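Local coordinates for protein branched-chain-amino-acid aminotransferase (Pseudomonas aeruginosa, PDB 6NST) that probably transfers the amino group of leucine, isoleucine and valine to 2-oxoglutarate by means of pyridoxal 5'-phosphate, in branched-chain amino acid biosynthesis, at residues Arg42-Pro47 / Asp290-Lys295; Ile52-Ala57 / Ala300-Leu305; Asn91-Ala96 / Ile122-Trp127. The protein carries 1 engineered substitution. All coordinates share one frame; numbering follows the deposited sequence.

Interaction 1: residues Arg42-Pro47 / Asp290-Lys295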
# COMPACT_ATOMS: atom_id res chain seq x y z
N ARG A 42 24.23 -6.23 27.53
CA ARG A 42 24.16 -6.94 28.80
C ARG A 42 25.54 -7.40 29.23
O ARG A 42 26.36 -7.80 28.40
CB ARG A 42 23.23 -8.16 28.70
CG ARG A 42 21.75 -7.83 28.72
CD ARG A 42 21.29 -7.35 30.08
NE ARG A 42 21.36 -8.41 31.09
CZ ARG A 42 20.43 -9.35 31.25
NH1 ARG A 42 20.58 -10.27 32.19
NH2 ARG A 42 19.36 -9.37 30.46
N ALA A 43 25.79 -7.32 30.53
CA ALA A 43 26.96 -7.93 31.15
C ALA A 43 26.48 -9.01 32.10
O ALA A 43 25.60 -8.77 32.93
CB ALA A 43 27.80 -6.89 31.90
N TYR A 44 27.05 -10.21 31.97
CA TYR A 44 26.64 -11.36 32.76
C TYR A 44 27.76 -11.79 33.69
O TYR A 44 28.94 -11.53 33.47
CB TYR A 44 26.24 -12.53 31.86
CG TYR A 44 24.92 -12.33 31.16
CD1 TYR A 44 23.73 -12.72 31.76
CD2 TYR A 44 24.86 -11.76 29.90
CE1 TYR A 44 22.52 -12.54 31.12
CE2 TYR A 44 23.66 -11.58 29.25
CZ TYR A 44 22.49 -11.97 29.87
OH TYR A 44 21.28 -11.79 29.23
N ASP A 45 27.36 -12.48 34.76
CA ASP A 45 28.29 -13.07 35.71
C ASP A 45 28.74 -14.42 35.17
O ASP A 45 27.96 -15.38 35.14
CB ASP A 45 27.62 -13.22 37.08
CG ASP A 45 28.56 -13.78 38.13
OD1 ASP A 45 29.79 -13.73 37.93
OD2 ASP A 45 28.05 -14.28 39.15
N THR A 46 29.99 -14.50 34.73
CA THR A 46 30.56 -15.71 34.15
C THR A 46 31.62 -16.29 35.08
O THR A 46 32.14 -15.60 35.96
CB THR A 46 31.19 -15.41 32.78
OG1 THR A 46 32.47 -14.79 32.97
CG2 THR A 46 30.29 -14.49 31.97
N PRO A 47 31.96 -17.58 34.91
CA PRO A 47 33.04 -18.16 35.74
C PRO A 47 34.35 -17.41 35.64
O PRO A 47 35.12 -17.39 36.61
CB PRO A 47 33.16 -19.59 35.20
CG PRO A 47 31.80 -19.89 34.66
CD PRO A 47 31.30 -18.60 34.08
N ASP A 290 23.24 -20.56 28.87
CA ASP A 290 24.56 -21.15 29.07
C ASP A 290 25.64 -20.35 28.36
O ASP A 290 26.77 -20.24 28.85
CB ASP A 290 24.57 -22.60 28.58
CG ASP A 290 23.74 -23.52 29.46
OD1 ASP A 290 23.34 -23.09 30.56
OD2 ASP A 290 23.50 -24.67 29.04
N LEU A 291 25.32 -19.79 27.19
CA LEU A 291 26.31 -19.05 26.42
C LEU A 291 26.64 -17.71 27.08
O LEU A 291 27.81 -17.38 27.27
CB LEU A 291 25.79 -18.83 25.00
CG LEU A 291 26.73 -18.09 24.04
CD1 LEU A 291 27.96 -18.93 23.75
CD2 LEU A 291 25.99 -17.72 22.76
N VAL A 292 25.62 -16.94 27.44
CA VAL A 292 25.87 -15.59 27.95
C VAL A 292 26.47 -15.64 29.35
O VAL A 292 27.24 -14.75 29.73
CB VAL A 292 24.57 -14.75 27.92
CG1 VAL A 292 24.03 -14.67 26.51
CG2 VAL A 292 23.53 -15.32 28.87
N SER A 293 26.15 -16.66 30.14
CA SER A 293 26.63 -16.77 31.51
C SER A 293 27.95 -17.52 31.62
O SER A 293 28.47 -17.66 32.73
CB SER A 293 25.59 -17.45 32.40
OG SER A 293 25.44 -18.81 32.05
N GLY A 294 28.50 -18.00 30.51
CA GLY A 294 29.78 -18.68 30.53
C GLY A 294 29.75 -20.10 31.05
O GLY A 294 30.81 -20.69 31.25
N LYS A 295 28.56 -20.68 31.27
CA LYS A 295 28.50 -22.08 31.66
C LYS A 295 29.01 -23.00 30.55
O LYS A 295 29.44 -24.12 30.84
CB LYS A 295 27.06 -22.46 32.04
CG LYS A 295 26.53 -21.72 33.25
CD LYS A 295 25.11 -22.12 33.58
CE LYS A 295 24.57 -21.33 34.76
NZ LYS A 295 23.18 -21.72 35.11
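Strand 36-46 runs its last residues past the C-terminal end of helix 279-292, the touching parts, 44-47 and 292-295, heading within 22° of each other, with T46 and G294 the closest pair at 4.7 Å between their CA atoms. Y44 and V292 carry the apolar half. With CG of Y44 anti to its carbonyl carbon (chi1 -72°), the phenol lies flat under the valine: V292 CG2 sits 3.6 Å from the Y44 ring centroid, almost on the ring normal, a CH-pi contact over the middle of the face. V292 CB comes in beside it over the same face, 3.6 Å from Y44 CE2. CG1 of V292 leans toward F53 of the neighbouring strand, so the valine touches both strand 36-46 and strand 51-53. At its far end the phenol reaches E260 through a weak hydrogen bond of OH.

The helix ends here: G294 is the first residue to leave helical geometry, with positive phi (77°), its N making a weak hydrogen bond back to L291 O, 3.4 Å. G294, with no side chain, lets the backbone come close to T46 and P47. The exit of the helix thereby packs against the end of strand 36-46, an inner strand of the antiparallel sheet.

Backbone carbonyls do the rest. T46 CA points its hydrogen at S293 O, 3.2 Å away, and P47 CD lies 3.3 Å from S293 O. The hydroxyls turn elsewhere: T46 OG1 bonds to G49 O, and S293 OG folds back onto F289 O.

Interaction 2: residues Ile52-Ala57 / Ala300-Leu305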
# COMPACT_ATOMS: atom_id res chain seq x y z
N ILE A 52 30.88 -8.88 29.15
CA ILE A 52 29.90 -8.31 28.24
C ILE A 52 29.67 -9.27 27.09
O ILE A 52 30.62 -9.78 26.48
CB ILE A 52 30.38 -6.94 27.72
CG1 ILE A 52 30.50 -5.94 28.88
CG2 ILE A 52 29.44 -6.41 26.65
CD1 ILE A 52 31.06 -4.60 28.46
N PHE A 53 28.40 -9.54 26.78
CA PHE A 53 28.05 -10.49 25.74
C PHE A 53 28.02 -9.78 24.39
O PHE A 53 27.23 -8.85 24.18
CB PHE A 53 26.70 -11.14 26.02
CG PHE A 53 26.30 -12.16 25.00
CD1 PHE A 53 26.99 -13.36 24.89
CD2 PHE A 53 25.24 -11.92 24.15
CE1 PHE A 53 26.62 -14.30 23.95
CE2 PHE A 53 24.87 -12.86 23.20
CZ PHE A 53 25.56 -14.05 23.10
N ARG A 54 28.88 -10.23 23.47
CA ARG A 54 28.99 -9.69 22.12
C ARG A 54 29.14 -8.17 22.15
O ARG A 54 28.34 -7.42 21.59
CB ARG A 54 27.80 -10.12 21.26
CG ARG A 54 27.60 -11.62 21.22
CD ARG A 54 26.79 -12.04 20.00
NE ARG A 54 27.53 -11.84 18.76
CZ ARG A 54 27.10 -12.22 17.56
NH1 ARG A 54 25.93 -12.84 17.44
NH2 ARG A 54 27.85 -12.00 16.49
N LEU A 55 30.21 -7.74 22.82
CA LEU A 55 30.51 -6.31 22.87
C LEU A 55 30.76 -5.75 21.48
O LEU A 55 30.30 -4.64 21.16
CB LEU A 55 31.73 -6.08 23.77
CG LEU A 55 32.25 -4.64 23.84
CD1 LEU A 55 31.15 -3.71 24.32
CD2 LEU A 55 33.47 -4.55 24.74
N GLN A 56 31.47 -6.50 20.63
CA GLN A 56 31.82 -6.00 19.31
C GLN A 56 30.59 -5.80 18.43
O GLN A 56 30.48 -4.80 17.72
CB GLN A 56 32.82 -6.95 18.64
CG GLN A 56 33.21 -6.58 17.22
CD GLN A 56 34.12 -5.37 17.15
OE1 GLN A 56 34.52 -4.81 18.17
NE2 GLN A 56 34.46 -4.96 15.93
N ALA A 57 29.65 -6.75 18.48
CA ALA A 57 28.46 -6.65 17.64
C ALA A 57 27.60 -5.45 18.03
O ALA A 57 27.00 -4.81 17.17
CB ALA A 57 27.65 -7.94 17.71
N ALA A 300 34.19 -17.94 22.86
CA ALA A 300 34.88 -17.12 23.85
C ALA A 300 34.97 -15.66 23.41
O ALA A 300 34.99 -14.76 24.26
CB ALA A 300 36.28 -17.67 24.11
N GLU A 301 35.01 -15.40 22.10
CA GLU A 301 35.05 -14.04 21.60
C GLU A 301 33.75 -13.28 21.85
O GLU A 301 33.73 -12.05 21.70
CB GLU A 301 35.38 -14.03 20.11
CG GLU A 301 34.30 -14.62 19.21
CD GLU A 301 34.26 -16.14 19.24
OE1 GLU A 301 35.14 -16.75 19.87
OE2 GLU A 301 33.34 -16.72 18.62
N TRP A 302 32.68 -13.97 22.21
CA TRP A 302 31.40 -13.33 22.50
C TRP A 302 31.26 -12.92 23.96
O TRP A 302 30.25 -12.31 24.32
CB TRP A 302 30.24 -14.25 22.10
CG TRP A 302 30.07 -14.38 20.61
CD1 TRP A 302 30.78 -13.74 19.64
CD2 TRP A 302 29.11 -15.19 19.92
NE1 TRP A 302 30.33 -14.10 18.40
CE2 TRP A 302 29.30 -15.00 18.54
CE3 TRP A 302 28.10 -16.07 20.34
CZ2 TRP A 302 28.53 -15.64 17.58
CZ3 TRP A 302 27.34 -16.72 19.38
CH2 TRP A 302 27.56 -16.50 18.02
N ARG A 303 32.24 -13.23 24.80
CA ARG A 303 32.23 -12.84 26.21
C ARG A 303 33.51 -12.05 26.49
O ARG A 303 34.59 -12.63 26.60
CB ARG A 303 32.12 -14.06 27.12
CG ARG A 303 30.80 -14.81 26.99
CD ARG A 303 30.79 -16.04 27.88
NE ARG A 303 31.82 -17.00 27.49
CZ ARG A 303 31.65 -17.94 26.56
NH1 ARG A 303 30.49 -18.05 25.94
NH2 ARG A 303 32.65 -18.76 26.27
N THR A 304 33.37 -10.73 26.62
CA THR A 304 34.50 -9.84 26.86
C THR A 304 34.55 -9.50 28.34
O THR A 304 33.65 -8.81 28.85
CB THR A 304 34.39 -8.59 25.99
OG1 THR A 304 34.39 -8.96 24.61
CG2 THR A 304 35.57 -7.66 26.25
N LEU A 305 35.58 -9.98 29.03
CA LEU A 305 35.73 -9.71 30.45
C LEU A 305 35.79 -8.21 30.71
O LEU A 305 36.35 -7.44 29.91
CB LEU A 305 36.99 -10.38 30.99
CG LEU A 305 36.98 -11.91 31.01
CD1 LEU A 305 38.28 -12.46 31.57
CD2 LEU A 305 35.79 -12.41 31.81
O HOH W 1 31.83 -9.66 23.81
O HOH W 2 32.41 -9.50 21.28
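Three backbone hydrogen bonds tie 52-57 to 300-305. In the antiparallel hydrogen-bonded pair I52-T304, I52 N gives to T304 O at 2.8 Å, with the donor above the carbonyl plane, while T304 N reaches I52 O in the carbonyl plane, nearly straight at 173°. F53 and R303 follow as the non-hydrogen-bonded pair. Beyond it, R54 N grips W302 O at a short 2.6 Å, again from above the carbonyl plane.

I52 O takes a second donor, water 1, which also accepts from L55 N at 2.7 Å and bonds T304 OG1. Water 2 accepts from Q56 N and donates to E301 O. R54 stands at the N-cap of helix 55-68, so these two waters serve amides of its first turn.

The R54 side chain bends at chi3 (68°) and lays its guanidinium flat on the W302 indole, centres 4.1 Å apart and planes 16° from parallel. NE lies over the face, offset toward the rim, nearest NE1 and CE2; CD makes a CH-pi contact with the five-membered ring, and CZ an off-centre cation-pi contact with it. On the opposite face of the indole sits E301 OE2. R54 NH1 is held by N223 OD1, which helps fix the group's rotation.

The R54 charge is probably stabilised by the indole and by N223, while the backbone bonds and waters fasten the C-terminal strand to 51-53 and the start of helix 55-68.

Interaction 3: residues Asn91-Ala96 / Ile122-Trp127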
# COMPACT_ATOMS: atom_id res chain seq x y z
N ASN A 91 31.54 0.90 38.19
CA ASN A 91 30.39 0.83 39.08
C ASN A 91 30.35 -0.46 39.89
O ASN A 91 29.43 -0.64 40.69
CB ASN A 91 29.09 0.98 38.28
CG ASN A 91 28.91 2.37 37.71
OD1 ASN A 91 28.50 3.29 38.41
ND2 ASN A 91 29.22 2.53 36.42
N ASN A 92 31.33 -1.34 39.70
CA ASN A 92 31.43 -2.60 40.44
C ASN A 92 30.17 -3.45 40.27
O ASN A 92 29.65 -4.02 41.23
CB ASN A 92 31.72 -2.34 41.92
CG ASN A 92 32.99 -1.55 42.14
OD1 ASN A 92 32.97 -0.32 42.15
ND2 ASN A 92 34.10 -2.25 42.31
N LEU A 93 29.68 -3.53 39.04
CA LEU A 93 28.45 -4.25 38.74
C LEU A 93 28.77 -5.71 38.43
O LEU A 93 29.59 -5.99 37.54
CB LEU A 93 27.71 -3.60 37.57
CG LEU A 93 27.26 -2.16 37.82
CD1 LEU A 93 26.81 -1.50 36.53
CD2 LEU A 93 26.15 -2.13 38.86
N GLU A 94 28.14 -6.63 39.16
CA GLU A 94 28.31 -8.05 38.88
C GLU A 94 27.61 -8.43 37.58
O GLU A 94 28.11 -9.26 36.81
CB GLU A 94 27.77 -8.87 40.05
CG GLU A 94 27.87 -10.37 39.87
CD GLU A 94 27.29 -11.13 41.06
OE1 GLU A 94 27.10 -10.51 42.12
OE2 GLU A 94 27.02 -12.34 40.92
N SER A 95 26.44 -7.85 37.33
CA SER A 95 25.74 -7.98 36.06
C SER A 95 25.01 -6.67 35.82
O SER A 95 24.61 -5.99 36.76
CB SER A 95 24.76 -9.16 36.05
OG SER A 95 23.60 -8.88 36.82
N ALA A 96 24.84 -6.32 34.54
CA ALA A 96 24.30 -5.00 34.25
C ALA A 96 23.68 -4.97 32.87
O ALA A 96 24.01 -5.77 31.99
CB ALA A 96 25.39 -3.92 34.36
N ILE A 122 27.60 6.45 28.19
CA ILE A 122 27.47 5.01 28.41
C ILE A 122 27.17 4.77 29.88
O ILE A 122 28.06 4.84 30.73
CB ILE A 122 28.73 4.24 27.98
CG1 ILE A 122 29.07 4.56 26.52
CG2 ILE A 122 28.51 2.74 28.15
CD1 ILE A 122 30.32 3.89 26.02
N ALA A 123 25.91 4.47 30.19
CA ALA A 123 25.45 4.23 31.55
C ALA A 123 25.18 2.75 31.75
O ALA A 123 24.67 2.07 30.85
CB ALA A 123 24.19 5.04 31.86
N ALA A 124 25.52 2.24 32.94
CA ALA A 124 25.32 0.84 33.27
C ALA A 124 24.73 0.73 34.66
O ALA A 124 25.22 1.38 35.60
CB ALA A 124 26.65 0.06 33.19
N TRP A 125 23.68 -0.08 34.80
CA TRP A 125 23.03 -0.29 36.08
C TRP A 125 22.70 -1.77 36.23
O TRP A 125 22.59 -2.50 35.25
CB TRP A 125 21.75 0.56 36.21
CG TRP A 125 20.78 0.36 35.09
CD1 TRP A 125 19.79 -0.57 35.02
CD2 TRP A 125 20.70 1.13 33.88
NE1 TRP A 125 19.10 -0.44 33.84
CE2 TRP A 125 19.63 0.60 33.13
CE3 TRP A 125 21.42 2.21 33.37
CZ2 TRP A 125 19.27 1.12 31.88
CZ3 TRP A 125 21.06 2.72 32.13
CH2 TRP A 125 20.00 2.17 31.40
N SER A 126 22.56 -2.19 37.49
CA SER A 126 22.31 -3.60 37.78
C SER A 126 20.99 -4.05 37.17
O SER A 126 20.03 -3.28 37.04
CB SER A 126 22.29 -3.82 39.30
OG SER A 126 22.16 -5.20 39.61
N TRP A 127 20.95 -5.32 36.78
CA TRP A 127 19.78 -5.90 36.13
C TRP A 127 18.58 -5.95 37.07
O TRP A 127 18.35 -6.94 37.75
CB TRP A 127 20.10 -7.30 35.62
CG TRP A 127 18.94 -7.97 34.93
CD1 TRP A 127 18.21 -9.02 35.40
CD2 TRP A 127 18.38 -7.62 33.66
NE1 TRP A 127 17.23 -9.34 34.50
CE2 TRP A 127 17.31 -8.50 33.42
CE3 TRP A 127 18.69 -6.64 32.71
CZ2 TRP A 127 16.55 -8.44 32.26
CZ3 TRP A 127 17.92 -6.58 31.56
CH2 TRP A 127 16.87 -7.47 31.35
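Apolar contact centres on L93, whose CG lies anti to its carbonyl carbon (chi1 -62°) and sends both methyls onto strand 118-126. CD1 touches A124 CB at 3.7 Å and lies still closer to the carbonyl, 3.4 Å from A124 O. CD2 reaches further along the strand, resting 3.8 Å from S126 N. The methyl of A96 meets A124 more loosely, CB to CB 4.3 Å, and so joins L93 in covering that alanine, with V88 of helix 77-89 next to it. W125 points its CB away from the loop, and M109 of the second subunit packs on it.

L93 follows a Schellman motif at N92, where positive phi ends helix 77-89, so the loop joins that helix to strand 96-104, the antiparallel neighbour of 118-126.

Weak CH-O contacts join the two backbones where they converge. S126 CA aims its hydrogen almost straight at S95 O, 3.5 Å away, with 164° at the hydrogen. In return A96 CA approaches W125 O at 3.2 Å, a more bent contact.

Among the polar side chains, the N91 amide is held by partners outside both segments, ND2 by A87 O and OD1 by V9 N.

In the fold
Interactions 1 and 2 have centres 10 Å apart and touch: R42 O probably bonds to F53 N, L291 O to R303 NH1, and V292 packs on F53. Interaction 3 lies about 14 and 16 Å from them, centre to centre, meeting interaction 1 through a probable hydrogen bond from A43 N to A96 O and a cation-pi contact of R42 with W127. All three reach one antiparallel sheet, in the order 118-126, 96-104, 36-46, 51-53, 303-305. Along the chain, interactions 1 and 2 alternate, whereas interaction 3 is local and falls between their halves. Strand 303-305 thus returns to form an outermost strand of the sheet within this chain, while helix 279-292 packs on strands 36-46 and 51-53.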